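Local coordinates for immunoreactive 84kD antigen PG93 (Porphyromonas gingivalis, PDB 5M11), which serves as an essential bacterial-surface component of the type IX secretion system of this oral bacterium and binds calcium and zinc ions, at residues 240-245 with 272-277; 367-372 with 391-396. One frame throughout, in Å; residues are numbered along the deposited sequence.

Contact 1 (240-245 with 272-277); sequences TDRGLF and VGAMNE
V272, in the middle of strand 271-273, opens the contact. With its CG1 anti to the backbone N (chi1 -174°), it lays that methyl over one face of the F245 ring, 3.7 Å from the ring centroid and 17° off the ring normal. This is a CH-pi contact, displaced toward the rim and closest to CE2 and CD2 of F245.

A274 follows, its CB directed at segment 240-245. The methyl meets T240 CG2 at 3.5 Å and also packs against R242 CB, 3.8 Å away. No direct hydrogen bond joins the two segments; a water does so instead, accepting from D241 N at 2.8 Å and donating to A274 O at 2.7 Å.

M275 takes part mainly through its carbonyl O, which R242 CB approaches to 3.6 Å. At N276 the backbones come nearest, with the CA atoms of D241 and N276 4.6 Å apart. Their side chains cross at about a right angle, carboxylate and amide planes 89° apart, and meet CB to CB at 4.0 Å, with no hydrogen bond between them.

R242 turns its guanidinium elsewhere: NE bonds to S278 O, and NH1 forms a salt bridge with E256. The contact thus joins two consecutive four-stranded antiparallel sheets, the 236-239/244-247 hairpin of one facing the first strand, 271-273, of the next, while A281 of strand 280-284 packs on both F245 and V272.

Contact 2 (367-372 with 391-396); sequences GFSFND and WGNGLF
The F396 ring is met by two phenylalanines, one over a face and one at the edge. F370, its CG anti to the backbone N (chi1 -168°), brings its edge to one face of F396 in an edge-to-face pair: the centroids lie 5.1 Å apart, the planes stand at 72°, and F370 CD1 reaches F396 CZ at 3.8 Å. F368 comes to the rim of F396 instead, with CE1 of F368 3.7 Å from CE1 of F396, the two rings being oblique at 48°. Together the three rings form an aromatic cluster, which V360 of helix 357-364 joins by packing on both F370 and F396.

Beside the rings, the N393 amide points at the loop and grips S369 twice. S369 N donates to N393 OD1 at 3.0 Å, nearly straight along N-H but approaching from above the carbonyl plane. N393 ND2 in turn donates to S369 OG at 2.8 Å, close to the amide plane though bent. Two bonds from opposite ends of one amide should restrict its rotation. OG can receive ND2 because chi1 of S369 sets it between the backbone N and the carbonyl carbon.

Farther along, W391 N donates to D372 O at 2.8 Å, almost straight and in the carbonyl plane. The D372 carboxylate turns to the backbone N of H340, a zinc ligand, which may help to position H340; the D372 side chain itself stays about 9 Å from the zinc. The arrangement is an aromatic cluster beside a loop held by the side-chain amide of N393, tying the entry to strand 373-378 to the turn between strands 386-390 and 394-399 of a four-stranded antiparallel sheet consistent with a beta-propeller blade.

Contact 1 closes before contact 2 opens along the chain, and the two do not touch: their centres are 44 Å apart and their nearest atoms about 29 Å. They share no sheet. Contact 1 joins two successive four-stranded antiparallel sheets, 236-264 and 271-303, whereas contact 2 falls within the sheet spanning 373-407 and the loop that leads into it. Repeated four-stranded antiparallel sheets in simple sequential order are consistent with beta-propeller blades, as in the N-terminal propeller domain of this protein. Contact 1 therefore concerns packing between neighbouring sheets, away from the metal sites, while contact 2 joins the loop entering one sheet to a turn of that sheet, with the D372 side chain about 9 Å from a bound zinc.

Contact 1 (240-245 with 272-277)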
ATOM      1  N   THR A 240      -1.760 -16.813 -26.548  1.00 46.05           N
ATOM      2  CA  THR A 240      -0.717 -17.728 -26.121  1.00 46.73           C
ATOM      3  C   THR A 240      -0.089 -18.325 -27.397  1.00 49.42           C
ATOM      4  O   THR A 240      -0.742 -18.397 -28.448  1.00 48.38           O
ATOM      5  CB  THR A 240      -1.394 -18.740 -25.156  1.00 54.33           C
ATOM      6  OG1 THR A 240      -1.383 -18.229 -23.821  1.00 57.83           O
ATOM      7  CG2 THR A 240      -0.826 -20.093 -25.201  1.00 49.91           C
ATOM      8  N   ASP A 241       1.187 -18.720 -27.299  1.00 45.54           N
ATOM      9  CA  ASP A 241       1.964 -19.378 -28.342  1.00 45.05           C
ATOM     10  C   ASP A 241       1.443 -20.810 -28.592  1.00 49.12           C
ATOM     11  O   ASP A 241       1.717 -21.384 -29.639  1.00 51.62           O
ATOM     12  CB  ASP A 241       3.432 -19.436 -27.895  1.00 48.94           C
ATOM     13  CG  ASP A 241       4.338 -18.280 -28.295  1.00 60.97           C
ATOM     14  OD1 ASP A 241       3.810 -17.217 -28.724  1.00 57.09           O
ATOM     15  OD2 ASP A 241       5.578 -18.452 -28.222  1.00 70.85           O
ATOM     16  N   ARG A 242       0.719 -21.384 -27.622  1.00 43.67           N
ATOM     17  CA  ARG A 242       0.124 -22.715 -27.640  1.00 45.04           C
ATOM     18  C   ARG A 242      -1.315 -22.709 -28.250  1.00 49.17           C
ATOM     19  O   ARG A 242      -1.777 -23.718 -28.814  1.00 49.67           O
ATOM     20  CB  ARG A 242       0.105 -23.272 -26.198  1.00 44.31           C
ATOM     21  CG  ARG A 242      -0.508 -24.644 -26.017  1.00 49.52           C
ATOM     22  CD  ARG A 242       0.164 -25.696 -26.867  1.00 54.86           C
ATOM     23  NE  ARG A 242      -0.424 -27.008 -26.619  1.00 58.26           N
ATOM     24  CZ  ARG A 242      -1.365 -27.563 -27.370  1.00 63.80           C
ATOM     25  NH1 ARG A 242      -1.850 -26.919 -28.424  1.00 46.05           N
ATOM     26  NH2 ARG A 242      -1.841 -28.760 -27.064  1.00 53.29           N
ATOM     27  N   GLY A 243      -2.003 -21.588 -28.102  1.00 44.23           N
ATOM     28  CA  GLY A 243      -3.353 -21.412 -28.616  1.00 42.59           C
ATOM     29  C   GLY A 243      -4.008 -20.174 -28.060  1.00 43.76           C
ATOM     30  O   GLY A 243      -3.361 -19.398 -27.355  1.00 41.56           O
ATOM     31  N   LEU A 244      -5.307 -19.988 -28.380  1.00 40.56           N
ATOM     32  CA  LEU A 244      -6.118 -18.871 -27.888  1.00 39.06           C
ATOM     33  C   LEU A 244      -7.161 -19.363 -26.885  1.00 46.39           C
ATOM     34  O   LEU A 244      -7.759 -20.431 -27.075  1.00 45.55           O
ATOM     35  CB  LEU A 244      -6.806 -18.095 -29.015  1.00 36.58           C
ATOM     36  CG  LEU A 244      -5.989 -17.785 -30.240  1.00 39.60           C
ATOM     37  CD1 LEU A 244      -6.879 -17.163 -31.313  1.00 39.13           C
ATOM     38  CD2 LEU A 244      -4.718 -16.921 -29.914  1.00 38.52           C
ATOM     39  N   PHE A 245      -7.385 -18.575 -25.819  1.00 46.14           N
ATOM     40  CA  PHE A 245      -8.382 -18.947 -24.824  1.00 49.18           C
ATOM     41  C   PHE A 245      -9.500 -17.938 -24.800  1.00 53.20           C
ATOM     42  O   PHE A 245      -9.258 -16.753 -24.537  1.00 51.92           O
ATOM     43  CB  PHE A 245      -7.750 -19.115 -23.437  1.00 52.67           C
ATOM     44  CG  PHE A 245      -6.732 -20.229 -23.393  1.00 54.59           C
ATOM     45  CD1 PHE A 245      -7.103 -21.514 -23.017  1.00 59.98           C
ATOM     46  CD2 PHE A 245      -5.411 -20.002 -23.771  1.00 54.56           C
ATOM     47  CE1 PHE A 245      -6.161 -22.548 -22.979  1.00 62.28           C
ATOM     48  CE2 PHE A 245      -4.472 -21.038 -23.749  1.00 58.87           C
ATOM     49  CZ  PHE A 245      -4.851 -22.304 -23.349  1.00 59.84           C
ATOM     50  N   VAL A 272      -4.208 -16.519 -18.676  1.00 47.77           N
ATOM     51  CA  VAL A 272      -3.722 -17.853 -19.043  1.00 48.40           C
ATOM     52  C   VAL A 272      -2.270 -17.722 -19.496  1.00 52.49           C
ATOM     53  O   VAL A 272      -1.942 -16.753 -20.190  1.00 49.83           O
ATOM     54  CB  VAL A 272      -4.575 -18.612 -20.117  1.00 50.77           C
ATOM     55  CG1 VAL A 272      -4.061 -20.035 -20.306  1.00 51.48           C
ATOM     56  CG2 VAL A 272      -6.060 -18.655 -19.759  1.00 52.13           C
ATOM     57  N   GLY A 273      -1.445 -18.714 -19.114  1.00 50.89           N
ATOM     58  CA  GLY A 273      -0.037 -18.846 -19.478  1.00 50.46           C
ATOM     59  C   GLY A 273       0.282 -20.229 -20.014  1.00 55.89           C
ATOM     60  O   GLY A 273      -0.070 -21.226 -19.382  1.00 59.03           O
ATOM     61  N   ALA A 274       0.908 -20.304 -21.203  1.00 50.64           N
ATOM     62  CA  ALA A 274       1.260 -21.554 -21.893  1.00 51.34           C
ATOM     63  C   ALA A 274       2.339 -21.300 -22.956  1.00 55.48           C
ATOM     64  O   ALA A 274       2.214 -20.356 -23.727  1.00 52.10           O
ATOM     65  CB  ALA A 274       0.019 -22.178 -22.533  1.00 51.25           C
ATOM     66  N   MET A 275       3.404 -22.125 -22.967  1.00 56.33           N
ATOM     67  CA  MET A 275       4.549 -22.022 -23.883  1.00 56.64           C
ATOM     68  C   MET A 275       4.279 -22.801 -25.139  1.00 63.42           C
ATOM     69  O   MET A 275       3.513 -23.760 -25.096  1.00 64.66           O
ATOM     70  CB  MET A 275       5.847 -22.493 -23.211  1.00 62.00           C
ATOM     71  CG  MET A 275       6.323 -21.521 -22.164  1.00 66.79           C
ATOM     72  SD  MET A 275       7.866 -21.924 -21.322  1.00 76.61           S
ATOM     73  CE  MET A 275       9.026 -21.943 -22.713  1.00 72.65           C
ATOM     74  N   ASN A 276       4.902 -22.388 -26.261  1.00 61.30           N
ATOM     75  CA  ASN A 276       4.710 -22.949 -27.601  1.00 62.19           C
ATOM     76  C   ASN A 276       4.546 -24.471 -27.583  1.00 72.93           C
ATOM     77  O   ASN A 276       3.546 -24.975 -28.117  1.00 75.52           O
ATOM     78  CB  ASN A 276       5.846 -22.537 -28.556  1.00 62.17           C
ATOM     79  CG  ASN A 276       5.747 -23.051 -29.986  1.00 85.92           C
ATOM     80  OD1 ASN A 276       4.688 -23.043 -30.633  1.00 86.86           O
ATOM     81  ND2 ASN A 276       6.878 -23.460 -30.537  1.00 76.33           N
ATOM     82  N   GLU A 277       5.460 -25.188 -26.920  1.00 71.25           N
ATOM     83  CA  GLU A 277       5.413 -26.644 -26.904  1.00 74.08           C
ATOM     84  C   GLU A 277       4.923 -27.218 -25.539  1.00 78.12           C
ATOM     85  O   GLU A 277       5.340 -28.310 -25.147  1.00 82.32           O
ATOM     86  CB  GLU A 277       6.798 -27.192 -27.304  1.00 78.36           C
ATOM     87  CG  GLU A 277       7.029 -27.135 -28.812  1.00 93.01           C
ATOM     88  CD  GLU A 277       8.406 -27.493 -29.352  1.00125.96           C
ATOM     89  OE1 GLU A 277       9.107 -28.327 -28.732  1.00128.11           O
ATOM     90  OE2 GLU A 277       8.758 -26.970 -30.436  1.00118.71           O
TER
HETATM   91  O   HOH W   1       2.548 -18.025 -24.991  1.00 36.97           O

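Contact 2 (367-372 with 391-396)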
ATOM      1  N   GLY A 367     -28.842 -11.001   8.288  1.00109.03           N
ATOM      2  CA  GLY A 367     -28.895  -9.856   7.396  1.00109.43           C
ATOM      3  C   GLY A 367     -28.280  -8.592   7.946  1.00109.95           C
ATOM      4  O   GLY A 367     -28.901  -7.880   8.741  1.00109.28           O
ATOM      5  N   PHE A 368     -27.032  -8.338   7.505  1.00103.70           N
ATOM      6  CA  PHE A 368     -26.138  -7.185   7.710  1.00 99.68           C
ATOM      7  C   PHE A 368     -25.046  -7.350   6.657  1.00103.10           C
ATOM      8  O   PHE A 368     -24.947  -8.440   6.080  1.00104.12           O
ATOM      9  CB  PHE A 368     -25.610  -7.061   9.150  1.00 97.23           C
ATOM     10  CG  PHE A 368     -24.809  -8.237   9.635  1.00 96.59           C
ATOM     11  CD1 PHE A 368     -23.420  -8.208   9.610  1.00 96.23           C
ATOM     12  CD2 PHE A 368     -25.441  -9.369  10.141  1.00100.15           C
ATOM     13  CE1 PHE A 368     -22.677  -9.297  10.071  1.00 95.88           C
ATOM     14  CE2 PHE A 368     -24.698 -10.463  10.587  1.00101.58           C
ATOM     15  CZ  PHE A 368     -23.322 -10.419  10.549  1.00 96.65           C
ATOM     16  N   SER A 369     -24.282  -6.302   6.337  1.00 98.22           N
ATOM     17  CA  SER A 369     -23.360  -6.458   5.215  1.00 98.30           C
ATOM     18  C   SER A 369     -21.854  -6.531   5.563  1.00 98.25           C
ATOM     19  O   SER A 369     -21.086  -6.940   4.688  1.00 99.66           O
ATOM     20  CB  SER A 369     -23.587  -5.347   4.192  1.00103.82           C
ATOM     21  OG  SER A 369     -23.389  -4.047   4.726  1.00110.24           O
ATOM     22  N   PHE A 370     -21.432  -6.190   6.797  1.00 88.69           N
ATOM     23  CA  PHE A 370     -20.011  -6.148   7.209  1.00 83.88           C
ATOM     24  C   PHE A 370     -19.150  -5.445   6.158  1.00 87.72           C
ATOM     25  O   PHE A 370     -18.339  -6.069   5.467  1.00 87.01           O
ATOM     26  CB  PHE A 370     -19.380  -7.507   7.598  1.00 83.77           C
ATOM     27  CG  PHE A 370     -18.033  -7.310   8.278  1.00 80.58           C
ATOM     28  CD1 PHE A 370     -17.927  -6.574   9.455  1.00 79.62           C
ATOM     29  CD2 PHE A 370     -16.866  -7.811   7.711  1.00 81.31           C
ATOM     30  CE1 PHE A 370     -16.685  -6.374  10.065  1.00 76.94           C
ATOM     31  CE2 PHE A 370     -15.623  -7.604   8.323  1.00 79.96           C
ATOM     32  CZ  PHE A 370     -15.541  -6.886   9.492  1.00 75.42           C
ATOM     33  N   ASN A 371     -19.391  -4.141   6.020  1.00 84.94           N
ATOM     34  CA  ASN A 371     -18.681  -3.257   5.111  1.00 84.68           C
ATOM     35  C   ASN A 371     -18.135  -2.063   5.867  1.00 86.12           C
ATOM     36  O   ASN A 371     -18.656  -1.691   6.925  1.00 85.35           O
ATOM     37  CB  ASN A 371     -19.604  -2.767   3.974  1.00 89.24           C
ATOM     38  CG  ASN A 371     -19.993  -3.783   2.923  1.00105.13           C
ATOM     39  OD1 ASN A 371     -19.195  -4.607   2.455  1.00 94.35           O
ATOM     40  ND2 ASN A 371     -21.221  -3.667   2.456  1.00 99.43           N
ATOM     41  N   ASP A 372     -17.100  -1.447   5.284  1.00 81.03           N
ATOM     42  CA  ASP A 372     -16.421  -0.239   5.721  1.00 78.08           C
ATOM     43  C   ASP A 372     -16.067  -0.289   7.195  1.00 77.49           C
ATOM     44  O   ASP A 372     -16.537   0.542   7.977  1.00 76.51           O
ATOM     45  CB  ASP A 372     -17.247   1.023   5.398  1.00 82.11           C
ATOM     46  CG  ASP A 372     -17.975   0.977   4.070  1.00 95.86           C
ATOM     47  OD1 ASP A 372     -17.294   1.019   3.017  1.00 96.38           O
ATOM     48  OD2 ASP A 372     -19.226   0.890   4.083  1.00104.29           O
ATOM     49  N   TRP A 391     -18.651   1.764   9.431  1.00 69.90           N
ATOM     50  CA  TRP A 391     -19.377   2.965   9.064  1.00 71.43           C
ATOM     51  C   TRP A 391     -20.640   2.572   8.272  1.00 78.30           C
ATOM     52  O   TRP A 391     -20.609   2.436   7.043  1.00 79.90           O
ATOM     53  CB  TRP A 391     -18.461   3.934   8.307  1.00 69.73           C
ATOM     54  CG  TRP A 391     -18.921   5.355   8.371  1.00 71.86           C
ATOM     55  CD1 TRP A 391     -19.424   6.095   7.343  1.00 77.71           C
ATOM     56  CD2 TRP A 391     -18.927   6.208   9.525  1.00 70.43           C
ATOM     57  NE1 TRP A 391     -19.751   7.354   7.784  1.00 78.08           N
ATOM     58  CE2 TRP A 391     -19.457   7.451   9.123  1.00 76.99           C
ATOM     59  CE3 TRP A 391     -18.582   6.027  10.879  1.00 69.00           C
ATOM     60  CZ2 TRP A 391     -19.644   8.511  10.024  1.00 76.01           C
ATOM     61  CZ3 TRP A 391     -18.774   7.075  11.768  1.00 70.08           C
ATOM     62  CH2 TRP A 391     -19.307   8.295  11.341  1.00 72.99           C
ATOM     63  N   GLY A 392     -21.718   2.323   9.020  1.00 74.91           N
ATOM     64  CA  GLY A 392     -23.007   1.915   8.481  1.00 77.97           C
ATOM     65  C   GLY A 392     -23.576   0.615   9.021  1.00 83.11           C
ATOM     66  O   GLY A 392     -24.796   0.480   9.083  1.00 86.20           O
ATOM     67  N   ASN A 393     -22.724  -0.349   9.430  1.00 78.28           N
ATOM     68  CA  ASN A 393     -23.191  -1.666   9.897  1.00 79.51           C
ATOM     69  C   ASN A 393     -23.120  -1.926  11.440  1.00 80.93           C
ATOM     70  O   ASN A 393     -23.476  -3.025  11.890  1.00 81.62           O
ATOM     71  CB  ASN A 393     -22.443  -2.778   9.164  1.00 83.30           C
ATOM     72  CG  ASN A 393     -22.941  -3.001   7.761  1.00113.23           C
ATOM     73  OD1 ASN A 393     -24.054  -3.512   7.537  1.00105.18           O
ATOM     74  ND2 ASN A 393     -22.116  -2.622   6.787  1.00107.95           N
ATOM     75  N   GLY A 394     -22.694  -0.940  12.222  1.00 74.14           N
ATOM     76  CA  GLY A 394     -22.657  -1.064  13.677  1.00 71.41           C
ATOM     77  C   GLY A 394     -21.323  -1.389  14.317  1.00 68.88           C
ATOM     78  O   GLY A 394     -20.269  -1.182  13.717  1.00 66.25           O
ATOM     79  N   LEU A 395     -21.379  -1.849  15.578  1.00 62.80           N
ATOM     80  CA  LEU A 395     -20.220  -2.219  16.384  1.00 59.27           C
ATOM     81  C   LEU A 395     -20.079  -3.733  16.407  1.00 66.24           C
ATOM     82  O   LEU A 395     -21.072  -4.458  16.546  1.00 68.93           O
ATOM     83  CB  LEU A 395     -20.372  -1.663  17.808  1.00 57.85           C
ATOM     84  CG  LEU A 395     -19.219  -1.854  18.793  1.00 58.71           C
ATOM     85  CD1 LEU A 395     -17.931  -1.296  18.252  1.00 57.00           C
ATOM     86  CD2 LEU A 395     -19.531  -1.183  20.090  1.00 58.43           C
ATOM     87  N   PHE A 396     -18.848  -4.214  16.261  1.00 61.31           N
ATOM     88  CA  PHE A 396     -18.576  -5.641  16.215  1.00 61.48           C
ATOM     89  C   PHE A 396     -17.625  -6.041  17.317  1.00 65.34           C
ATOM     90  O   PHE A 396     -16.685  -5.313  17.633  1.00 62.93           O
ATOM     91  CB  PHE A 396     -18.026  -6.032  14.837  1.00 63.30           C
ATOM     92  CG  PHE A 396     -19.067  -6.008  13.733  1.00 67.43           C
ATOM     93  CD1 PHE A 396     -19.696  -7.181  13.321  1.00 72.33           C
ATOM     94  CD2 PHE A 396     -19.405  -4.816  13.093  1.00 69.49           C
ATOM     95  CE1 PHE A 396     -20.641  -7.161  12.288  1.00 76.02           C
ATOM     96  CE2 PHE A 396     -20.377  -4.795  12.081  1.00 75.04           C
ATOM     97  CZ  PHE A 396     -20.970  -5.970  11.671  1.00 75.50           C
TER